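Local coordinates for lipoprotein (Colwellia psychrerythraea, PDB 3O0Y), which is of unknown function but is a predicted lipoprotein whose family belongs to the Peptidase_MA clan, which also holds zinc-dependent metallopeptidases, at residues A164-D175 with L242-V253; G398-S406 with P414-R422. All coordinates share one frame; numbering follows the deposited sequence.

Interaction 1 (A164-D175 with L242-V253)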
# COMPACT_ATOMS: atom_id res chain seq x y z
N ALA A 164 20.68 5.92 18.12
CA ALA A 164 21.46 4.74 17.74
C ALA A 164 21.18 3.59 18.67
O ALA A 164 21.10 2.44 18.27
CB ALA A 164 22.95 5.06 17.78
N LEU A 165 21.08 3.89 19.94
CA LEU A 165 20.86 2.87 20.94
C LEU A 165 19.43 2.29 20.80
O LEU A 165 19.22 1.09 20.97
CB LEU A 165 21.10 3.40 22.34
CG LEU A 165 22.59 3.66 22.72
CD1 LEU A 165 22.70 4.42 24.04
CD2 LEU A 165 23.40 2.35 22.77
N ASP A 166 18.46 3.11 20.44
CA ASP A 166 17.12 2.54 20.11
C ASP A 166 17.10 1.48 18.98
O ASP A 166 16.35 0.46 19.01
CB ASP A 166 16.14 3.63 19.72
CG ASP A 166 15.77 4.59 20.86
OD1 ASP A 166 15.99 4.27 22.04
OD2 ASP A 166 15.30 5.72 20.55
N TYR A 167 17.96 1.70 17.99
CA TYR A 167 18.13 0.77 16.85
C TYR A 167 18.73 -0.55 17.34
O TYR A 167 18.23 -1.62 17.01
CB TYR A 167 19.01 1.47 15.81
CG TYR A 167 19.21 0.85 14.47
CD1 TYR A 167 18.28 1.03 13.46
CD2 TYR A 167 20.33 0.05 14.20
CE1 TYR A 167 18.54 0.55 12.13
CE2 TYR A 167 20.60 -0.40 12.90
CZ TYR A 167 19.68 -0.20 11.90
OH TYR A 167 19.90 -0.68 10.63
N ILE A 168 19.73 -0.45 18.22
CA ILE A 168 20.38 -1.62 18.78
C ILE A 168 19.43 -2.46 19.62
O ILE A 168 19.40 -3.70 19.53
CB ILE A 168 21.67 -1.19 19.54
CG1 ILE A 168 22.71 -0.77 18.51
CG2 ILE A 168 22.21 -2.33 20.44
CD1 ILE A 168 23.80 0.15 19.10
N VAL A 169 18.69 -1.76 20.46
CA VAL A 169 17.73 -2.38 21.36
C VAL A 169 16.63 -3.11 20.55
O VAL A 169 16.19 -4.21 20.91
CB VAL A 169 17.17 -1.35 22.31
CG1 VAL A 169 15.96 -1.87 23.03
CG2 VAL A 169 18.32 -0.94 23.31
N ARG A 170 16.20 -2.48 19.47
CA ARG A 170 15.22 -3.14 18.58
C ARG A 170 15.77 -4.41 17.96
O ARG A 170 15.10 -5.48 18.00
CB ARG A 170 14.73 -2.14 17.51
CG ARG A 170 13.63 -1.26 18.11
CD ARG A 170 12.92 -0.43 17.03
NE ARG A 170 11.59 0.02 17.45
CZ ARG A 170 10.95 1.05 16.92
NH1 ARG A 170 11.46 1.72 15.89
NH2 ARG A 170 9.74 1.35 17.36
N LEU A 171 16.99 -4.33 17.42
CA LEU A 171 17.64 -5.54 16.84
C LEU A 171 17.76 -6.70 17.82
O LEU A 171 17.57 -7.86 17.45
CB LEU A 171 19.02 -5.19 16.24
CG LEU A 171 19.07 -4.21 15.07
CD1 LEU A 171 20.52 -3.86 14.79
CD2 LEU A 171 18.39 -4.68 13.82
N GLY A 172 18.03 -6.37 19.09
CA GLY A 172 18.18 -7.34 20.15
C GLY A 172 16.94 -8.07 20.51
O GLY A 172 17.01 -9.12 21.13
N GLN A 173 15.78 -7.59 20.05
CA GLN A 173 14.51 -8.28 20.33
C GLN A 173 14.02 -9.15 19.18
O GLN A 173 12.88 -9.66 19.21
CB GLN A 173 13.48 -7.21 20.65
CG GLN A 173 13.84 -6.45 21.95
CD GLN A 173 12.93 -5.34 22.17
OE1 GLN A 173 13.22 -4.18 21.83
NE2 GLN A 173 11.77 -5.66 22.70
N PHE A 174 14.88 -9.37 18.19
CA PHE A 174 14.43 -10.13 17.00
C PHE A 174 14.24 -11.61 17.33
O PHE A 174 13.48 -12.34 16.62
CB PHE A 174 15.39 -9.96 15.85
CG PHE A 174 14.98 -8.89 14.90
CD1 PHE A 174 14.82 -7.60 15.33
CD2 PHE A 174 14.77 -9.16 13.58
CE1 PHE A 174 14.51 -6.60 14.47
CE2 PHE A 174 14.46 -8.16 12.72
CZ PHE A 174 14.26 -6.87 13.19
N ASP A 175 14.86 -12.06 18.42
CA ASP A 175 14.59 -13.43 18.85
C ASP A 175 13.13 -13.64 19.28
O ASP A 175 12.48 -14.61 18.86
CB ASP A 175 15.52 -13.91 19.98
CG ASP A 175 15.60 -12.94 21.19
OD1 ASP A 175 15.19 -11.76 21.14
OD2 ASP A 175 16.21 -13.37 22.21
N LEU A 242 29.55 1.84 18.37
CA LEU A 242 28.11 1.56 18.06
C LEU A 242 27.94 0.60 16.84
O LEU A 242 27.13 -0.32 16.88
CB LEU A 242 27.37 2.87 17.88
CG LEU A 242 27.17 3.73 19.14
CD1 LEU A 242 26.87 5.20 18.78
CD2 LEU A 242 26.08 3.20 20.00
N ILE A 243 28.76 0.77 15.81
CA ILE A 243 28.72 -0.10 14.64
C ILE A 243 29.03 -1.53 15.06
O ILE A 243 28.35 -2.48 14.64
CB ILE A 243 29.70 0.42 13.56
CG1 ILE A 243 29.20 1.74 12.99
CG2 ILE A 243 29.89 -0.60 12.44
CD1 ILE A 243 30.26 2.46 12.25
N THR A 244 30.03 -1.72 15.92
CA THR A 244 30.32 -3.05 16.45
C THR A 244 29.16 -3.67 17.19
O THR A 244 28.91 -4.89 17.08
CB THR A 244 31.58 -3.00 17.38
OG1 THR A 244 32.65 -2.47 16.59
CG2 THR A 244 31.92 -4.42 17.92
N GLN A 245 28.46 -2.85 17.97
CA GLN A 245 27.28 -3.28 18.69
C GLN A 245 26.14 -3.72 17.74
O GLN A 245 25.48 -4.74 17.97
CB GLN A 245 26.79 -2.19 19.63
CG GLN A 245 27.66 -2.02 20.86
CD GLN A 245 27.17 -0.88 21.71
OE1 GLN A 245 26.07 -0.94 22.26
NE2 GLN A 245 28.01 0.15 21.86
N VAL A 246 26.00 -3.01 16.65
CA VAL A 246 25.01 -3.34 15.63
C VAL A 246 25.38 -4.64 14.97
O VAL A 246 24.55 -5.52 14.88
CB VAL A 246 24.83 -2.23 14.56
CG1 VAL A 246 23.96 -2.78 13.35
CG2 VAL A 246 24.14 -0.99 15.24
N ILE A 247 26.65 -4.80 14.60
CA ILE A 247 27.12 -6.06 14.02
C ILE A 247 26.89 -7.22 14.94
O ILE A 247 26.50 -8.30 14.47
CB ILE A 247 28.64 -6.00 13.64
CG1 ILE A 247 28.84 -4.98 12.52
CG2 ILE A 247 29.13 -7.44 13.30
CD1 ILE A 247 30.34 -4.54 12.30
N ALA A 248 27.15 -7.03 16.23
CA ALA A 248 26.90 -8.07 17.22
C ALA A 248 25.43 -8.49 17.28
O ALA A 248 25.12 -9.69 17.29
CB ALA A 248 27.38 -7.65 18.58
N LYS A 249 24.51 -7.54 17.31
CA LYS A 249 23.09 -7.94 17.30
C LYS A 249 22.70 -8.67 16.03
O LYS A 249 21.89 -9.60 16.06
CB LYS A 249 22.16 -6.75 17.51
CG LYS A 249 22.33 -5.99 18.82
CD LYS A 249 22.08 -6.85 20.00
CE LYS A 249 22.13 -6.02 21.29
NZ LYS A 249 22.02 -6.89 22.47
N VAL A 250 23.19 -8.21 14.91
CA VAL A 250 22.80 -8.79 13.61
C VAL A 250 23.29 -10.24 13.60
O VAL A 250 22.54 -11.17 13.25
CB VAL A 250 23.34 -7.99 12.43
CG1 VAL A 250 23.18 -8.75 11.08
CG2 VAL A 250 22.67 -6.59 12.33
N SER A 251 24.56 -10.44 13.99
CA SER A 251 25.17 -11.76 13.98
C SER A 251 24.57 -12.68 14.99
O SER A 251 24.32 -13.87 14.73
CB SER A 251 26.69 -11.64 14.26
OG SER A 251 27.26 -12.93 14.29
N GLN A 252 24.39 -12.17 16.19
CA GLN A 252 24.00 -13.03 17.28
C GLN A 252 22.50 -13.22 17.49
O GLN A 252 22.07 -14.24 18.10
CB GLN A 252 24.61 -12.51 18.57
CG GLN A 252 26.15 -12.51 18.51
CD GLN A 252 26.79 -11.71 19.64
OE1 GLN A 252 26.16 -11.46 20.68
NE2 GLN A 252 28.06 -11.33 19.46
N VAL A 253 21.73 -12.21 17.06
CA VAL A 253 20.29 -12.22 17.34
C VAL A 253 19.50 -12.30 16.00
O VAL A 253 18.72 -13.24 15.81
CB VAL A 253 19.86 -11.07 18.18
CG1 VAL A 253 18.39 -11.24 18.54
CG2 VAL A 253 20.70 -11.04 19.53
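I168 lies across the 242-253 part of helix 236-268 and drops into a hole lined by L242, Q245, V246 and K249, a single knob-into-hole fit in which each branch has its own neighbour. CG1 stands beside the backbone N (chi1 -72°) and meets V246 CG2 at 3.6 Å, while CD1 reaches on to Q245 CB at 3.8 Å and to L242 CD2. Its other branch, CG2, crosses the lysine chain at about a right angle, with K249 CE 3.8 Å away. L242 closes the N-terminal end of the contact by splitting its methyls, CD1 toward A164 CB and CD2 toward L165 CD2. This is helix-on-helix packing of near-parallel elements: the short axes of 164-172 and 242-253 are inclined by 12° and approach to 9.1 Å, with no hydrogen bond between the segments. Further along, V246 CG2 also comes to the edge of the Y167 ring, whose OH is hydrogen-bonded to F220 O, and V246 CG1 meets L171 CD1. K249 bends at chi2 (-61°), which brings CD to 3.9 Å from G172 CA; nearer the backbone, its CB packs 3.7 Å from L171 CB. Without the long aliphatic chain, as with an alanine here, I168 CG2 and G172 CA would probably lose their cover, opening a gap on this partly exposed side. Where helix 161-172 gives way to helix 174-190, V253 CG1 fits against the turning backbone, 3.6 Å from both G172 O and D175 N, and touches F174 CB.

Interaction 2 (G398-S406 with P414-R422)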
# COMPACT_ATOMS: atom_id res chain seq x y z
N GLY A 398 13.72 -7.03 -5.82
CA GLY A 398 12.34 -7.41 -5.41
C GLY A 398 11.30 -6.28 -5.36
O GLY A 398 10.10 -6.53 -5.10
N ALA A 399 11.71 -5.05 -5.64
CA ALA A 399 10.82 -3.89 -5.40
C ALA A 399 9.87 -3.68 -6.55
O ALA A 399 10.18 -4.01 -7.71
CB ALA A 399 11.65 -2.59 -5.15
N PRO A 400 8.75 -3.04 -6.27
CA PRO A 400 7.86 -2.66 -7.32
C PRO A 400 8.47 -1.62 -8.28
O PRO A 400 9.56 -1.09 -8.03
CB PRO A 400 6.69 -2.01 -6.57
CG PRO A 400 7.26 -1.54 -5.38
CD PRO A 400 8.30 -2.50 -4.97
N GLY A 401 7.80 -1.43 -9.41
CA GLY A 401 8.18 -0.41 -10.40
C GLY A 401 8.20 0.98 -9.81
O GLY A 401 9.11 1.78 -10.11
N GLY A 402 7.21 1.27 -8.98
CA GLY A 402 7.13 2.54 -8.24
C GLY A 402 6.34 2.38 -6.97
O GLY A 402 5.58 1.44 -6.83
N GLN A 403 6.46 3.35 -6.04
CA GLN A 403 5.71 3.23 -4.77
C GLN A 403 5.71 4.62 -4.18
O GLN A 403 6.57 5.43 -4.50
CB GLN A 403 6.45 2.28 -3.86
CG GLN A 403 5.77 2.00 -2.55
CD GLN A 403 6.37 0.79 -1.91
OE1 GLN A 403 7.58 0.73 -1.71
NE2 GLN A 403 5.55 -0.24 -1.71
N TYR A 404 4.77 4.89 -3.30
CA TYR A 404 4.75 6.15 -2.58
C TYR A 404 4.76 5.78 -1.11
O TYR A 404 3.99 4.90 -0.67
CB TYR A 404 3.48 6.97 -2.87
CG TYR A 404 3.38 8.20 -2.01
CD1 TYR A 404 4.15 9.28 -2.25
CD2 TYR A 404 2.54 8.25 -0.92
CE1 TYR A 404 4.07 10.40 -1.45
CE2 TYR A 404 2.44 9.34 -0.13
CZ TYR A 404 3.22 10.40 -0.34
OH TYR A 404 3.15 11.50 0.46
N THR A 405 5.62 6.44 -0.36
CA THR A 405 5.60 6.39 1.13
C THR A 405 5.22 7.69 1.75
O THR A 405 5.64 8.74 1.29
CB THR A 405 6.94 5.90 1.70
OG1 THR A 405 8.01 6.71 1.21
CG2 THR A 405 7.19 4.44 1.28
N SER A 406 4.29 7.62 2.72
CA SER A 406 3.77 8.84 3.36
C SER A 406 4.84 9.64 4.10
O SER A 406 5.84 9.08 4.59
CB SER A 406 2.70 8.43 4.34
OG SER A 406 2.32 9.54 5.21
N PRO A 414 9.96 13.41 4.38
CA PRO A 414 9.06 13.86 3.32
C PRO A 414 8.26 12.70 2.79
O PRO A 414 8.64 11.54 3.01
CB PRO A 414 10.02 14.39 2.23
CG PRO A 414 11.23 13.53 2.44
CD PRO A 414 11.38 13.49 3.91
N GLY A 415 7.16 12.97 2.08
CA GLY A 415 6.59 11.89 1.28
C GLY A 415 7.50 11.61 0.11
O GLY A 415 8.09 12.54 -0.44
N ILE A 416 7.64 10.34 -0.24
CA ILE A 416 8.57 9.95 -1.32
C ILE A 416 7.92 9.08 -2.36
O ILE A 416 7.26 8.07 -2.06
CB ILE A 416 9.78 9.17 -0.71
CG1 ILE A 416 10.50 10.07 0.34
CG2 ILE A 416 10.77 8.69 -1.80
CD1 ILE A 416 11.38 9.25 1.28
N TYR A 417 8.14 9.48 -3.60
CA TYR A 417 7.87 8.72 -4.78
C TYR A 417 9.15 7.96 -5.08
O TYR A 417 10.17 8.52 -5.44
CB TYR A 417 7.42 9.66 -5.91
CG TYR A 417 7.40 9.11 -7.34
CD1 TYR A 417 7.34 7.78 -7.64
CD2 TYR A 417 7.30 10.01 -8.39
CE1 TYR A 417 7.29 7.35 -8.97
CE2 TYR A 417 7.29 9.56 -9.71
CZ TYR A 417 7.25 8.25 -9.98
OH TYR A 417 7.18 7.81 -11.29
N TRP A 418 9.07 6.65 -4.87
CA TRP A 418 10.13 5.76 -5.17
C TRP A 418 10.01 5.19 -6.58
O TRP A 418 8.92 4.74 -7.00
CB TRP A 418 10.13 4.58 -4.24
CG TRP A 418 10.34 4.92 -2.83
CD1 TRP A 418 9.36 5.26 -1.96
CD2 TRP A 418 11.59 5.00 -2.10
NE1 TRP A 418 9.91 5.51 -0.71
CE2 TRP A 418 11.27 5.38 -0.77
CE3 TRP A 418 12.93 4.81 -2.44
CZ2 TRP A 418 12.25 5.57 0.21
CZ3 TRP A 418 13.92 5.01 -1.49
CH2 TRP A 418 13.56 5.37 -0.15
N ILE A 419 11.12 5.24 -7.30
CA ILE A 419 11.19 4.68 -8.65
C ILE A 419 12.23 3.58 -8.77
O ILE A 419 13.33 3.72 -8.24
CB ILE A 419 11.45 5.86 -9.67
CG1 ILE A 419 11.38 5.34 -11.09
CG2 ILE A 419 12.74 6.56 -9.38
CD1 ILE A 419 9.98 4.97 -11.57
N ASN A 420 11.90 2.47 -9.46
CA ASN A 420 12.85 1.35 -9.65
C ASN A 420 13.66 1.54 -10.91
O ASN A 420 13.09 1.53 -12.02
CB ASN A 420 12.07 0.06 -9.77
CG ASN A 420 12.93 -1.12 -9.57
OD1 ASN A 420 14.05 -1.19 -10.05
ND2 ASN A 420 12.42 -2.10 -8.83
N LEU A 421 14.95 1.84 -10.76
CA LEU A 421 15.83 2.03 -11.91
C LEU A 421 16.62 0.78 -12.32
O LEU A 421 17.59 0.88 -13.11
CB LEU A 421 16.73 3.20 -11.63
CG LEU A 421 16.17 4.53 -11.16
CD1 LEU A 421 17.31 5.48 -10.86
CD2 LEU A 421 15.21 5.00 -12.28
N ARG A 422 16.19 -0.40 -11.84
CA ARG A 422 16.99 -1.60 -12.17
C ARG A 422 17.10 -1.86 -13.66
O ARG A 422 18.22 -2.14 -14.18
CB ARG A 422 16.39 -2.84 -11.54
CG ARG A 422 17.20 -4.15 -11.73
CD ARG A 422 16.49 -5.41 -11.16
NE ARG A 422 15.57 -6.02 -12.13
CZ ARG A 422 14.22 -5.94 -12.12
NH1 ARG A 422 13.52 -5.34 -11.15
NH2 ARG A 422 13.55 -6.54 -13.10
O HOH W 1 8.26 8.61 3.14
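With chi1 at 55°, T405 holds OG1 between its backbone N and carbonyl carbon, and W418 turns its indole back beside its own N (chi1 -63°), so that NE1 donates a hydrogen bond to T405 OG1 at 3.0 Å, with the hydroxyl oxygen close to the indole plane. Water 1 is hydrogen-bonded to the same hydroxyl at 2.7 Å and also lies within hydrogen-bonding reach of S406 O and P414 O, where the strands part. Beneath these side chains runs an antiparallel hairpin. Q403 and W418 form one hydrogen-bonded pair and T405 with I416 the next; in the first, W418 N gives its bond to Q403 O at 2.8 Å almost in line with the carbonyl. On the other face, Y404 leans over the opposite strand and sets OH 3.6 Å from G415 CA. At the far end N420 ties down the incoming loop: ND2 donates to P400 O at 3.1 Å, with an N-H...O angle of 158°, and only weakly to A399 O. Its OD1 accepts from R422 N at 2.9 Å, closing an Asx turn that holds the amide in place. Strand 416-419 is the middle of a three-stranded mixed sheet, with 402-405 on one flank and 387-390, parallel to it, on the other. Y404 OH bonds to H445 ND1, R150 makes a cation-pi contact with W418, and Y417 and I419 pack against helices 353-373 and 432-439.

How the interactions relate
Followed from the N terminus, the chain first closes interaction 1, where segment 242-253 returns to 164-175 after 66 intervening residues, 45 of them helical. Only later, past a long run of further helices, does it make interaction 2, a hairpin closed over seven residues. The two contacts are therefore in series, neither nested nor crossed. Interaction 1 joins helices 161-172 and 174-190 to the long helix 236-268; interaction 2 joins two strands of the small sheet. The centre of interaction 1 lies about 28 Å from the centre of the chain, that of interaction 2 about 11 Å. Their centres are about 27 Å apart and their nearest atoms about 14 Å, so the two contacts do not touch and tie together separate parts of the fold.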